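Long-range contacts in KLLA0B12012p (Kluyveromyces lactis, PDB 6Y3P), which forms the C-terminal ATP-grasp part of Pby1, a direct partner of the mRNA decapping enzyme Dcp2, and probably binds ATP as tubulin-tyrosine ligase relatives do: residues N203-S208 against S337-K342; G212-I217 against N242-P247; L207-G212 against L285-S290; H216-V221 against G330-V335; A237-N242 against S278-D283. All blocks are in the same frame, centred on the assembly; numbering follows the deposited sequence.

Contact 1. Residues N203-S208 against S337-K342; sequences NPLLLS and SDYQVK
Ser-337 holds OG in the crowded position between its backbone N and carbonyl carbon (chi1 59°), which turns the hydroxyl to the amide end of Asn-203. Leu-205 sets CG anti to its backbone N (chi1 176°) and so sends both methyls toward Tyr-339, whose own CG lies anti to the carbonyl carbon. Asn-203 is gripped at two points. Its backbone O accepts Ser-337 N at 2.8 Å in the carbonyl plane, though the N-H is bent at 137°. Its side-chain OD1 accepts Ser-337 OG at 2.7 Å, with the hydroxyl well above the amide plane. On the other branch of the same amide, ND2 stands 3.6 Å from Asp-338 OD2, the two side chains crossing at about a right angle. An alanine in place of Asn-203 would remove the amide that receives Ser-337 OG and would probably weaken the hold on the turn, leaving the backbone bond and the apolar packing. The apolar part is Leu-205, which meets the Tyr-339 ring obliquely: CD1 lies 3.8 Å from CE2, and CD2 lies 3.8 Å from CD2 of the tyrosine. Asp-336 OD1 shapes the turn from within by accepting the backbone N of Asp-338 and of Gln-340. The arrangement is that of a beta-hairpin turn, joining antiparallel strands 326-335 and 341-347, fastened to the loop that follows strand 194-200.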
# COMPACT_ATOMS: atom_id res chain seq x y z
N ASN A 203 -1.99 10.90 17.12
CA ASN A 203 -2.91 11.90 16.61
C ASN A 203 -3.96 11.33 15.59
O ASN A 203 -4.17 12.00 14.60
CB ASN A 203 -1.93 12.82 15.81
CG ASN A 203 -2.27 14.27 15.73
OD1 ASN A 203 -2.90 14.85 16.63
ND2 ASN A 203 -1.78 14.90 14.70
N PRO A 204 -4.60 10.14 15.66
CA PRO A 204 -5.50 9.75 14.55
C PRO A 204 -6.76 10.60 14.42
O PRO A 204 -7.25 11.07 15.42
CB PRO A 204 -5.83 8.28 14.86
CG PRO A 204 -5.79 8.22 16.31
CD PRO A 204 -4.61 9.09 16.70
N LEU A 205 -7.25 10.82 13.20
CA LEU A 205 -8.48 11.57 12.94
C LEU A 205 -9.64 10.72 13.46
O LEU A 205 -9.80 9.55 13.08
CB LEU A 205 -8.65 11.84 11.43
CG LEU A 205 -9.93 12.54 10.96
CD1 LEU A 205 -10.14 13.88 11.65
CD2 LEU A 205 -9.92 12.70 9.44
N LEU A 206 -10.39 11.30 14.40
CA LEU A 206 -11.53 10.68 15.09
C LEU A 206 -12.79 11.41 14.72
O LEU A 206 -12.89 12.61 14.94
CB LEU A 206 -11.31 10.65 16.62
CG LEU A 206 -10.02 9.92 17.03
CD1 LEU A 206 -9.72 10.14 18.52
CD2 LEU A 206 -10.06 8.43 16.61
N LEU A 207 -13.71 10.68 14.09
CA LEU A 207 -14.97 11.18 13.54
C LEU A 207 -16.10 10.81 14.41
O LEU A 207 -16.09 9.70 14.94
CB LEU A 207 -15.20 10.64 12.10
CG LEU A 207 -14.10 10.98 11.05
CD1 LEU A 207 -14.37 10.30 9.71
CD2 LEU A 207 -13.94 12.50 10.89
N SER A 208 -17.07 11.72 14.56
CA SER A 208 -18.28 11.57 15.39
C SER A 208 -19.05 10.32 14.93
O SER A 208 -19.23 9.39 15.70
CB SER A 208 -19.14 12.82 15.27
OG SER A 208 -20.51 12.63 15.61
N SER A 337 -5.34 13.90 12.99
CA SER A 337 -6.39 14.86 13.36
C SER A 337 -6.27 16.22 12.64
O SER A 337 -7.19 17.03 12.74
CB SER A 337 -6.47 15.02 14.87
OG SER A 337 -5.21 15.47 15.34
N ASP A 338 -5.18 16.44 11.86
CA ASP A 338 -4.96 17.66 11.06
C ASP A 338 -5.16 17.39 9.59
O ASP A 338 -4.74 18.21 8.78
CB ASP A 338 -3.57 18.28 11.32
CG ASP A 338 -3.32 18.60 12.77
OD1 ASP A 338 -4.22 19.20 13.40
OD2 ASP A 338 -2.25 18.22 13.29
N TYR A 339 -5.83 16.25 9.26
CA TYR A 339 -6.16 15.79 7.91
C TYR A 339 -4.90 15.57 7.05
O TYR A 339 -4.95 15.71 5.83
CB TYR A 339 -7.21 16.70 7.21
CG TYR A 339 -8.42 16.99 8.08
CD1 TYR A 339 -8.45 18.09 8.94
CD2 TYR A 339 -9.54 16.16 8.04
CE1 TYR A 339 -9.55 18.35 9.74
CE2 TYR A 339 -10.64 16.40 8.86
CZ TYR A 339 -10.64 17.50 9.70
OH TYR A 339 -11.72 17.79 10.49
N GLN A 340 -3.79 15.17 7.70
CA GLN A 340 -2.52 14.85 7.05
C GLN A 340 -2.41 13.35 6.85
O GLN A 340 -2.65 12.58 7.78
CB GLN A 340 -1.32 15.42 7.85
CG GLN A 340 -1.30 16.96 8.03
CD GLN A 340 -1.64 17.69 6.74
OE1 GLN A 340 -0.85 17.70 5.79
NE2 GLN A 340 -2.84 18.23 6.64
N VAL A 341 -2.07 12.93 5.63
CA VAL A 341 -1.92 11.50 5.32
C VAL A 341 -0.51 11.00 5.61
O VAL A 341 0.47 11.72 5.50
CB VAL A 341 -2.40 11.06 3.89
CG1 VAL A 341 -3.76 11.64 3.53
CG2 VAL A 341 -1.36 11.37 2.82
N LYS A 342 -0.41 9.73 5.94
CA LYS A 342 0.87 9.12 6.18
C LYS A 342 0.87 7.77 5.55
O LYS A 342 0.02 6.95 5.87
CB LYS A 342 1.26 9.14 7.68
CG LYS A 342 2.20 10.34 7.96
CD LYS A 342 2.21 10.83 9.40
CE LYS A 342 3.17 11.99 9.64
NZ LYS A 342 4.62 11.62 9.50

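Contact 2. Residues G212-I217 against N242-P247; sequences GRKFHI and NKFVPP
A single direct hydrogen bond joins the two backbones: Phe-244 N donates to Gly-212 O at 2.9 Å, nearly straight at 168°, with the donor somewhat above the carbonyl plane. Phe-244 CB lies 3.6 Å from the same Gly-212 O. Next to this bond, water 1 bridges the two segments, accepting from Lys-214 N at 3.0 Å and donating to Asn-242 O at 2.7 Å. The methylene CG of Arg-213 rests on that carbonyl too, 3.5 Å from Asn-242 O, so the oxygen has water and aliphatic carbon as neighbours. Farther along, Lys-214 CD passes obliquely by Phe-244 CD1 at 4.3 Å. Gly-212 turns the chain with a positive phi of 66°, a conformation that suits glycine. Weak hydrogen bonds from Arg-213 NE to Pro-241 O and from Lys-243 NZ to His-211 O add side-chain ties close to the two segments. Phe-244, with CG anti to its backbone N, directs its ring to Pro-204 and Tyr-200, while Leu-206 packs on its CB. The contact thus lies at the surface, where the lead-in to strand 215-224 meets the exit from its antiparallel neighbour 228-239, and Phe-244 carries the packing across to strand 194-200.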
# COMPACT_ATOMS: atom_id res chain seq x y z
N GLY A 212 -15.79 7.46 17.38
CA GLY A 212 -14.39 7.60 17.80
C GLY A 212 -13.44 6.46 17.48
O GLY A 212 -12.41 6.30 18.14
N ARG A 213 -13.80 5.66 16.49
CA ARG A 213 -13.01 4.54 16.00
C ARG A 213 -12.11 5.12 14.91
O ARG A 213 -12.58 5.90 14.06
CB ARG A 213 -13.95 3.47 15.43
CG ARG A 213 -14.81 2.75 16.49
CD ARG A 213 -16.05 2.12 15.88
NE ARG A 213 -15.74 0.96 15.05
CZ ARG A 213 -16.10 0.80 13.78
NH1 ARG A 213 -16.81 1.75 13.16
NH2 ARG A 213 -15.77 -0.29 13.12
N LYS A 214 -10.81 4.80 14.97
CA LYS A 214 -9.84 5.30 13.99
C LYS A 214 -9.95 4.52 12.68
O LYS A 214 -10.53 3.44 12.65
CB LYS A 214 -8.40 5.26 14.55
CG LYS A 214 -7.78 3.87 14.62
CD LYS A 214 -6.25 3.91 14.61
CE LYS A 214 -5.62 2.60 15.08
NZ LYS A 214 -5.95 1.44 14.19
N PHE A 215 -9.35 5.06 11.61
CA PHE A 215 -9.40 4.36 10.32
C PHE A 215 -8.17 4.58 9.52
O PHE A 215 -7.41 5.54 9.73
CB PHE A 215 -10.64 4.81 9.50
CG PHE A 215 -10.60 6.22 8.94
CD1 PHE A 215 -10.94 7.32 9.73
CD2 PHE A 215 -10.22 6.46 7.62
CE1 PHE A 215 -10.87 8.62 9.22
CE2 PHE A 215 -10.17 7.75 7.11
CZ PHE A 215 -10.49 8.82 7.91
N HIS A 216 -7.97 3.67 8.57
CA HIS A 216 -6.94 3.86 7.59
C HIS A 216 -7.62 3.88 6.23
O HIS A 216 -8.80 3.49 6.10
CB HIS A 216 -5.74 2.89 7.71
CG HIS A 216 -6.05 1.44 7.52
ND1 HIS A 216 -5.70 0.77 6.36
CD2 HIS A 216 -6.61 0.56 8.38
CE1 HIS A 216 -6.05 -0.49 6.55
NE2 HIS A 216 -6.63 -0.66 7.74
N ILE A 217 -6.94 4.46 5.24
CA ILE A 217 -7.43 4.59 3.88
C ILE A 217 -6.76 3.51 3.03
O ILE A 217 -5.53 3.35 3.04
CB ILE A 217 -7.26 6.01 3.26
CG1 ILE A 217 -8.01 7.07 4.08
CG2 ILE A 217 -7.73 6.01 1.79
CD1 ILE A 217 -7.81 8.52 3.64
N ASN A 242 -12.85 -1.15 17.93
CA ASN A 242 -13.04 -0.45 19.19
C ASN A 242 -12.72 1.05 19.12
O ASN A 242 -12.02 1.50 18.22
CB ASN A 242 -12.22 -1.16 20.27
CG ASN A 242 -12.51 -2.66 20.34
OD1 ASN A 242 -11.64 -3.50 20.04
ND2 ASN A 242 -13.77 -3.02 20.64
N LYS A 243 -13.29 1.82 20.07
CA LYS A 243 -13.06 3.25 20.17
C LYS A 243 -11.59 3.47 20.54
O LYS A 243 -11.03 2.74 21.36
CB LYS A 243 -13.97 3.90 21.23
CG LYS A 243 -15.46 3.66 21.02
CD LYS A 243 -16.32 4.69 21.76
CE LYS A 243 -17.77 4.29 21.96
NZ LYS A 243 -18.45 3.86 20.71
N PHE A 244 -10.95 4.45 19.88
CA PHE A 244 -9.55 4.76 20.13
C PHE A 244 -9.32 5.28 21.55
O PHE A 244 -10.03 6.19 22.02
CB PHE A 244 -9.01 5.74 19.08
CG PHE A 244 -7.53 6.00 19.18
CD1 PHE A 244 -6.61 5.09 18.68
CD2 PHE A 244 -7.05 7.17 19.77
CE1 PHE A 244 -5.23 5.35 18.76
CE2 PHE A 244 -5.68 7.43 19.85
CZ PHE A 244 -4.78 6.51 19.35
N VAL A 245 -8.37 4.66 22.26
CA VAL A 245 -8.02 5.07 23.61
C VAL A 245 -6.52 5.37 23.56
O VAL A 245 -5.74 4.43 23.35
CB VAL A 245 -8.39 4.01 24.71
CG1 VAL A 245 -7.95 4.48 26.10
CG2 VAL A 245 -9.89 3.69 24.70
N PRO A 246 -6.10 6.66 23.70
CA PRO A 246 -4.65 6.96 23.64
C PRO A 246 -3.85 6.44 24.85
O PRO A 246 -4.24 6.71 26.00
CB PRO A 246 -4.60 8.49 23.54
CG PRO A 246 -5.87 8.96 24.12
CD PRO A 246 -6.90 7.87 23.93
N PRO A 247 -2.73 5.73 24.60
CA PRO A 247 -1.93 5.19 25.72
C PRO A 247 -1.23 6.25 26.57
O PRO A 247 -0.90 7.33 26.08
CB PRO A 247 -0.93 4.26 25.02
CG PRO A 247 -1.56 3.97 23.67
CD PRO A 247 -2.18 5.29 23.31
O HOH W 1 -10.03 3.03 17.25

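Contact 3. Residues L207-G212 against L285-S290; sequences LSEAHG and LKDIPS. With SO4 (sulfate ion), chain C; SO4 (sulfate ion), chain D.
From its CB, 3.3 Å from Asp-287 OD2, the Glu-209 side chain, extended beyond CG, reaches toward Asp-287 tip to tip. CG also lies 3.3 Å from that oxygen, CD stands beside the carboxylate carbon of Asp-287, and OE2 ends on Asp-287 N at 3.0 Å, approached from above the glutamate's carboxylate plane. The exchange is mutual, since Glu-209 N donates to Asp-287 OD2 at 3.1 Å, nearly along the C-O axis. An alanine in place of Glu-209 would take away the acceptor for Asp-287 N and would probably loosen the hold of one turn on the other. Both residues belong to type I turns, 208-211 and 285-288. Beside these bonds Leu-207 supplies the apolar packing: its CD2 lies 3.8 Å from Ile-288 CG1, and its CD1 4.1 Å from Leu-285 CD1. Each carboxylate is paired with a backbone N-H, yet Glu-209 OE2 and Asp-287 OD2 are only 3.8 Å apart, a closeness of like charges that may raise the pKa of one of them.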
# COMPACT_ATOMS: atom_id res chain seq x y z
N LEU A 207 -13.71 10.68 14.09
CA LEU A 207 -14.97 11.18 13.54
C LEU A 207 -16.10 10.81 14.41
O LEU A 207 -16.09 9.70 14.94
CB LEU A 207 -15.20 10.64 12.10
CG LEU A 207 -14.10 10.98 11.05
CD1 LEU A 207 -14.37 10.30 9.71
CD2 LEU A 207 -13.94 12.50 10.89
N SER A 208 -17.07 11.72 14.56
CA SER A 208 -18.28 11.57 15.39
C SER A 208 -19.05 10.32 14.93
O SER A 208 -19.23 9.39 15.70
CB SER A 208 -19.14 12.82 15.27
OG SER A 208 -20.51 12.63 15.61
N GLU A 209 -19.45 10.32 13.65
CA GLU A 209 -20.20 9.27 12.97
C GLU A 209 -19.61 7.84 13.13
O GLU A 209 -20.36 6.88 13.16
CB GLU A 209 -20.37 9.65 11.50
CG GLU A 209 -19.07 9.79 10.72
CD GLU A 209 -19.28 10.17 9.28
OE1 GLU A 209 -20.28 9.70 8.68
OE2 GLU A 209 -18.48 10.96 8.75
N ALA A 210 -18.29 7.71 13.28
CA ALA A 210 -17.65 6.42 13.48
C ALA A 210 -17.53 6.06 14.98
O ALA A 210 -16.84 5.10 15.33
CB ALA A 210 -16.27 6.44 12.86
N HIS A 211 -18.17 6.84 15.87
CA HIS A 211 -18.11 6.68 17.32
C HIS A 211 -16.66 6.56 17.86
O HIS A 211 -16.37 5.66 18.64
CB HIS A 211 -19.01 5.53 17.80
CG HIS A 211 -20.43 5.68 17.38
ND1 HIS A 211 -20.84 5.38 16.09
CD2 HIS A 211 -21.51 6.07 18.09
CE1 HIS A 211 -22.14 5.61 16.06
NE2 HIS A 211 -22.59 6.03 17.24
N GLY A 212 -15.79 7.46 17.38
CA GLY A 212 -14.39 7.60 17.80
C GLY A 212 -13.44 6.46 17.48
O GLY A 212 -12.41 6.30 18.14
N LEU A 285 -17.81 9.80 4.05
CA LEU A 285 -17.62 10.30 5.41
C LEU A 285 -17.83 11.84 5.41
O LEU A 285 -16.93 12.60 5.06
CB LEU A 285 -16.24 9.89 5.95
CG LEU A 285 -15.93 8.36 5.95
CD1 LEU A 285 -14.44 8.11 6.19
CD2 LEU A 285 -16.80 7.60 6.98
N LYS A 286 -19.07 12.29 5.72
CA LYS A 286 -19.44 13.70 5.64
C LYS A 286 -18.95 14.52 6.82
O LYS A 286 -18.92 15.74 6.72
CB LYS A 286 -20.94 13.89 5.38
CG LYS A 286 -21.46 13.19 4.12
CD LYS A 286 -20.70 13.51 2.83
CE LYS A 286 -21.26 12.75 1.65
NZ LYS A 286 -20.32 12.74 0.50
N ASP A 287 -18.51 13.86 7.91
CA ASP A 287 -17.93 14.56 9.06
C ASP A 287 -16.52 15.08 8.73
O ASP A 287 -15.97 15.93 9.46
CB ASP A 287 -18.00 13.72 10.33
CG ASP A 287 -19.38 13.70 10.94
OD1 ASP A 287 -20.20 14.62 10.62
OD2 ASP A 287 -19.62 12.86 11.81
N ILE A 288 -15.99 14.68 7.56
CA ILE A 288 -14.75 15.25 7.02
C ILE A 288 -15.25 16.36 6.09
O ILE A 288 -15.92 16.03 5.12
CB ILE A 288 -13.84 14.22 6.26
CG1 ILE A 288 -13.51 13.00 7.15
CG2 ILE A 288 -12.54 14.91 5.78
CD1 ILE A 288 -12.89 11.82 6.39
N PRO A 289 -14.99 17.67 6.36
CA PRO A 289 -15.44 18.70 5.39
C PRO A 289 -14.93 18.40 3.97
O PRO A 289 -13.82 17.91 3.84
CB PRO A 289 -14.88 20.02 5.96
CG PRO A 289 -14.51 19.71 7.42
CD PRO A 289 -14.20 18.25 7.47
N SER A 290 -15.73 18.64 2.92
CA SER A 290 -15.33 18.34 1.54
C SER A 290 -13.96 18.88 1.11
O SER A 290 -13.23 18.16 0.44
CB SER A 290 -16.40 18.75 0.52
OG SER A 290 -16.68 20.13 0.63
S SO4 C . -18.83 21.02 3.86
O1 SO4 C . -18.59 22.03 4.88
O2 SO4 C . -20.09 21.28 3.15
O3 SO4 C . -18.89 19.70 4.47
O4 SO4 C . -17.75 21.06 2.92
S SO4 D . -20.51 16.59 -0.29
O1 SO4 D . -20.22 17.60 0.73
O2 SO4 D . -20.79 17.25 -1.57
O3 SO4 D . -19.34 15.72 -0.45
O4 SO4 D . -21.67 15.79 0.13

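Contact 4. Residues H216-V221 against G330-V335; sequences HIRCYV and GFDFLV
Val-221 lays CG2 over one face of the Phe-331 ring, a CH-pi contact 3.9 Å from the ring centroid and 26° off its normal. The same sheet face carries Cys-219, whose CB meets the Phe-333 ring at its edge, and Ile-217, whose CD1 presses on Val-335 CG2 at 3.5 Å, tighter than usual for two carbons. Helix 290-313 covers this apolar face, touching Ile-217, Cys-219, Val-221 and Phe-331. Between the faces runs a regular antiparallel pairing. Ile-217 and Phe-333 form one hydrogen-bonded pair, Ile-217 N giving to Phe-333 O at 2.7 Å, and Cys-219 with Phe-331 forms the next, all four bonds nearly straight and in their carbonyl planes. On the opposite face Asp-332 gathers charge. Its OD1 makes a salt bridge with Arg-218 NH2 at 2.8 Å and takes a weak hydrogen bond from His-216 ND1 at 3.1 Å, in the plane of the imidazole, while OD2 hangs over one face of the guanidinium. The arginine bends at chi2 and chi3 to run alongside Gly-330, with NE 3.4 Å from its CA; a CB at that glycine would collide with NE. Asn-347 also offers a weak bond to Asp-332 OD2. This is a strand pair of the ATP-grasp antiparallel sheet, apolar against a helix on one face, with a charged cluster on the other that, as in tubulin-tyrosine ligases, probably borders the nucleotide site.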
# COMPACT_ATOMS: atom_id res chain seq x y z
N HIS A 216 -7.97 3.67 8.57
CA HIS A 216 -6.94 3.86 7.59
C HIS A 216 -7.62 3.88 6.23
O HIS A 216 -8.80 3.49 6.10
CB HIS A 216 -5.74 2.89 7.71
CG HIS A 216 -6.05 1.44 7.52
ND1 HIS A 216 -5.70 0.77 6.36
CD2 HIS A 216 -6.61 0.56 8.38
CE1 HIS A 216 -6.05 -0.49 6.55
NE2 HIS A 216 -6.63 -0.66 7.74
N ILE A 217 -6.94 4.46 5.24
CA ILE A 217 -7.43 4.59 3.88
C ILE A 217 -6.76 3.51 3.03
O ILE A 217 -5.53 3.35 3.04
CB ILE A 217 -7.26 6.01 3.26
CG1 ILE A 217 -8.01 7.07 4.08
CG2 ILE A 217 -7.73 6.01 1.79
CD1 ILE A 217 -7.81 8.52 3.64
N ARG A 218 -7.57 2.78 2.29
CA ARG A 218 -7.10 1.83 1.29
C ARG A 218 -7.35 2.54 -0.05
O ARG A 218 -8.50 2.79 -0.43
CB ARG A 218 -7.85 0.49 1.38
CG ARG A 218 -7.50 -0.53 0.26
CD ARG A 218 -6.01 -0.74 0.16
NE ARG A 218 -5.61 -2.15 0.15
CZ ARG A 218 -5.52 -2.93 1.22
NH1 ARG A 218 -5.12 -4.19 1.10
NH2 ARG A 218 -5.86 -2.47 2.42
N CYS A 219 -6.27 2.89 -0.74
CA CYS A 219 -6.31 3.55 -2.04
C CYS A 219 -5.79 2.55 -3.12
O CYS A 219 -4.67 2.04 -3.00
CB CYS A 219 -5.46 4.82 -1.97
SG CYS A 219 -5.33 5.72 -3.53
N TYR A 220 -6.63 2.23 -4.15
CA TYR A 220 -6.16 1.36 -5.24
C TYR A 220 -5.41 2.19 -6.27
O TYR A 220 -5.92 3.19 -6.75
CB TYR A 220 -7.29 0.57 -5.90
CG TYR A 220 -7.99 -0.32 -4.90
CD1 TYR A 220 -7.33 -1.43 -4.36
CD2 TYR A 220 -9.28 -0.04 -4.46
CE1 TYR A 220 -7.95 -2.24 -3.41
CE2 TYR A 220 -9.91 -0.85 -3.51
CZ TYR A 220 -9.25 -1.96 -3.01
OH TYR A 220 -9.85 -2.78 -2.09
N VAL A 221 -4.18 1.79 -6.55
CA VAL A 221 -3.27 2.47 -7.45
C VAL A 221 -2.93 1.51 -8.57
O VAL A 221 -2.46 0.41 -8.29
CB VAL A 221 -2.02 2.95 -6.68
CG1 VAL A 221 -1.02 3.63 -7.63
CG2 VAL A 221 -2.40 3.89 -5.54
N GLY A 330 -2.69 -1.98 -3.45
CA GLY A 330 -3.44 -1.44 -2.33
C GLY A 330 -2.55 -0.57 -1.46
O GLY A 330 -1.70 -1.09 -0.74
N PHE A 331 -2.71 0.77 -1.57
CA PHE A 331 -1.93 1.71 -0.77
C PHE A 331 -2.66 2.02 0.52
O PHE A 331 -3.80 2.45 0.50
CB PHE A 331 -1.62 2.99 -1.54
CG PHE A 331 -0.41 2.95 -2.43
CD1 PHE A 331 -0.31 2.03 -3.46
CD2 PHE A 331 0.57 3.94 -2.35
CE1 PHE A 331 0.76 2.05 -4.34
CE2 PHE A 331 1.65 3.96 -3.23
CZ PHE A 331 1.74 3.02 -4.22
N ASP A 332 -1.99 1.77 1.64
CA ASP A 332 -2.56 2.03 2.96
C ASP A 332 -1.95 3.25 3.60
O ASP A 332 -0.73 3.32 3.86
CB ASP A 332 -2.52 0.79 3.86
CG ASP A 332 -3.45 -0.29 3.33
OD1 ASP A 332 -4.67 -0.24 3.64
OD2 ASP A 332 -2.98 -1.14 2.54
N PHE A 333 -2.82 4.23 3.82
CA PHE A 333 -2.54 5.52 4.44
C PHE A 333 -3.27 5.68 5.77
O PHE A 333 -4.43 5.31 5.90
CB PHE A 333 -3.02 6.66 3.52
CG PHE A 333 -2.27 6.84 2.23
CD1 PHE A 333 -1.13 7.63 2.18
CD2 PHE A 333 -2.73 6.27 1.05
CE1 PHE A 333 -0.45 7.82 0.97
CE2 PHE A 333 -2.03 6.44 -0.14
CZ PHE A 333 -0.89 7.20 -0.17
N LEU A 334 -2.61 6.32 6.73
CA LEU A 334 -3.17 6.73 8.02
C LEU A 334 -3.47 8.24 7.89
O LEU A 334 -2.82 8.95 7.12
CB LEU A 334 -2.13 6.50 9.12
CG LEU A 334 -2.17 5.15 9.88
CD1 LEU A 334 -2.00 3.97 8.96
CD2 LEU A 334 -1.09 5.09 10.94
N VAL A 335 -4.52 8.70 8.56
CA VAL A 335 -4.94 10.08 8.58
C VAL A 335 -4.86 10.56 10.01
O VAL A 335 -5.40 9.90 10.91
CB VAL A 335 -6.37 10.31 8.01
CG1 VAL A 335 -6.61 11.80 7.73
CG2 VAL A 335 -6.62 9.48 6.75

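Contact 5. Residues A237-N242 against S278-D283; sequences ALFAPN and SVIEFD
This is antiparallel beta pairing within the branched sheet of the ATP-grasp domain: the end of strand 228-239 takes up the short strand 279-281, which follows an unmodelled segment. The axes of 237-239 and 279-281 make an angle of 153° and approach to 5.0 Å. Ala-237 and Ile-280 form a hydrogen-bonded pair, with Ala-237 N to Ile-280 O at 2.7 Å and Ile-280 N to Ala-237 O at 3.1 Å, both donors nearly along the C=O axis. Phe-239 N extends the pairing to Ser-278 O at 2.9 Å. On one face Leu-238 and Val-279, the non-hydrogen-bonded pair, lie side by side and point the same way, with CD2 of the leucine 3.6 Å from CG2 of the valine. On the other face the Phe-239 ring also meets Phe-215 of strand 215-224. Phe-239 CE1 approaches Ile-280 CG1 obliquely at 4.1 Å, and the ring edge is turned in plane to Ser-278 O, 4.0 Å from Phe-239 CD1.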
# COMPACT_ATOMS: atom_id res chain seq x y z
N ALA A 237 -12.33 3.54 3.57
CA ALA A 237 -11.99 3.83 4.95
C ALA A 237 -12.36 2.55 5.71
O ALA A 237 -13.51 2.12 5.68
CB ALA A 237 -12.77 5.03 5.47
N LEU A 238 -11.35 1.91 6.32
CA LEU A 238 -11.46 0.67 7.07
C LEU A 238 -11.27 1.06 8.51
O LEU A 238 -10.20 1.50 8.90
CB LEU A 238 -10.38 -0.35 6.60
CG LEU A 238 -10.11 -0.38 5.07
CD1 LEU A 238 -8.68 -0.61 4.76
CD2 LEU A 238 -10.93 -1.39 4.38
N PHE A 239 -12.35 0.97 9.29
CA PHE A 239 -12.39 1.36 10.70
C PHE A 239 -12.00 0.24 11.65
O PHE A 239 -12.29 -0.93 11.39
CB PHE A 239 -13.78 1.88 11.05
CG PHE A 239 -14.09 3.21 10.40
CD1 PHE A 239 -14.67 3.26 9.14
CD2 PHE A 239 -13.81 4.40 11.06
CE1 PHE A 239 -14.97 4.49 8.54
CE2 PHE A 239 -14.08 5.63 10.45
CZ PHE A 239 -14.65 5.67 9.20
N ALA A 240 -11.34 0.63 12.75
CA ALA A 240 -10.92 -0.27 13.82
C ALA A 240 -12.18 -0.73 14.61
O ALA A 240 -13.18 -0.01 14.59
CB ALA A 240 -9.92 0.44 14.73
N PRO A 241 -12.21 -1.93 15.23
CA PRO A 241 -13.45 -2.37 15.91
C PRO A 241 -13.85 -1.56 17.16
O PRO A 241 -15.04 -1.31 17.39
CB PRO A 241 -13.16 -3.84 16.26
CG PRO A 241 -11.67 -3.93 16.36
CD PRO A 241 -11.14 -2.96 15.33
N ASN A 242 -12.85 -1.15 17.93
CA ASN A 242 -13.04 -0.45 19.19
C ASN A 242 -12.72 1.05 19.12
O ASN A 242 -12.02 1.50 18.22
CB ASN A 242 -12.22 -1.16 20.27
CG ASN A 242 -12.51 -2.66 20.34
OD1 ASN A 242 -11.64 -3.50 20.04
ND2 ASN A 242 -13.77 -3.02 20.64
N SER A 278 -15.47 -2.70 9.80
CA SER A 278 -16.33 -1.79 9.04
C SER A 278 -15.56 -1.10 7.92
O SER A 278 -14.47 -0.57 8.15
CB SER A 278 -16.97 -0.75 9.96
OG SER A 278 -18.22 -0.29 9.46
N VAL A 279 -16.13 -1.15 6.71
CA VAL A 279 -15.61 -0.58 5.46
C VAL A 279 -16.68 0.32 4.86
O VAL A 279 -17.79 -0.13 4.58
CB VAL A 279 -15.18 -1.67 4.42
CG1 VAL A 279 -14.57 -1.03 3.18
CG2 VAL A 279 -14.22 -2.69 5.02
N ILE A 280 -16.36 1.60 4.71
CA ILE A 280 -17.19 2.67 4.14
C ILE A 280 -16.29 3.34 3.10
O ILE A 280 -15.06 3.46 3.32
CB ILE A 280 -17.60 3.72 5.23
CG1 ILE A 280 -18.22 3.06 6.51
CG2 ILE A 280 -18.53 4.84 4.68
CD1 ILE A 280 -19.55 2.21 6.33
N GLU A 281 -16.89 3.83 2.01
CA GLU A 281 -16.20 4.61 0.98
C GLU A 281 -15.79 5.91 1.66
O GLU A 281 -16.61 6.57 2.34
CB GLU A 281 -17.12 4.90 -0.22
CG GLU A 281 -16.38 5.56 -1.38
CD GLU A 281 -17.19 5.95 -2.60
OE1 GLU A 281 -18.39 5.62 -2.66
OE2 GLU A 281 -16.61 6.61 -3.50
N PHE A 282 -14.51 6.28 1.49
CA PHE A 282 -13.95 7.49 2.07
C PHE A 282 -14.79 8.75 1.85
O PHE A 282 -15.01 9.49 2.81
CB PHE A 282 -12.53 7.68 1.57
CG PHE A 282 -11.93 8.99 2.02
CD1 PHE A 282 -11.50 9.16 3.33
CD2 PHE A 282 -11.75 10.04 1.12
CE1 PHE A 282 -10.93 10.36 3.74
CE2 PHE A 282 -11.19 11.25 1.54
CZ PHE A 282 -10.80 11.41 2.85
N ASP A 283 -15.26 8.99 0.61
CA ASP A 283 -16.04 10.19 0.27
C ASP A 283 -17.41 10.23 0.91
O ASP A 283 -18.03 11.30 0.96
CB ASP A 283 -16.14 10.40 -1.26
CG ASP A 283 -16.50 11.84 -1.64
OD1 ASP A 283 -15.74 12.76 -1.28
OD2 ASP A 283 -17.60 12.05 -2.22

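Contact 4 is the core of the set, near the chain centre, whereas contact 2 lies at the surface and contacts 1, 3 and 5 are partly buried. Contacts 4 and 5 are pairings in one sheet: strand 215-224 bonds to 326-335 in the first and, through His-216 and Leu-238, adjoins the strand used by the second. Contacts 1, 2 and 3 instead tie loops together around residues 203-214, with polar or water-mediated links and patches of apolar packing. Contacts 1 and 3 share Leu-207 and Ser-208, and Tyr-339 touches Ile-288 between them. Phe-215, on the strand itself, packs on Leu-207 of the loop and on Val-335 of the neighbouring strand.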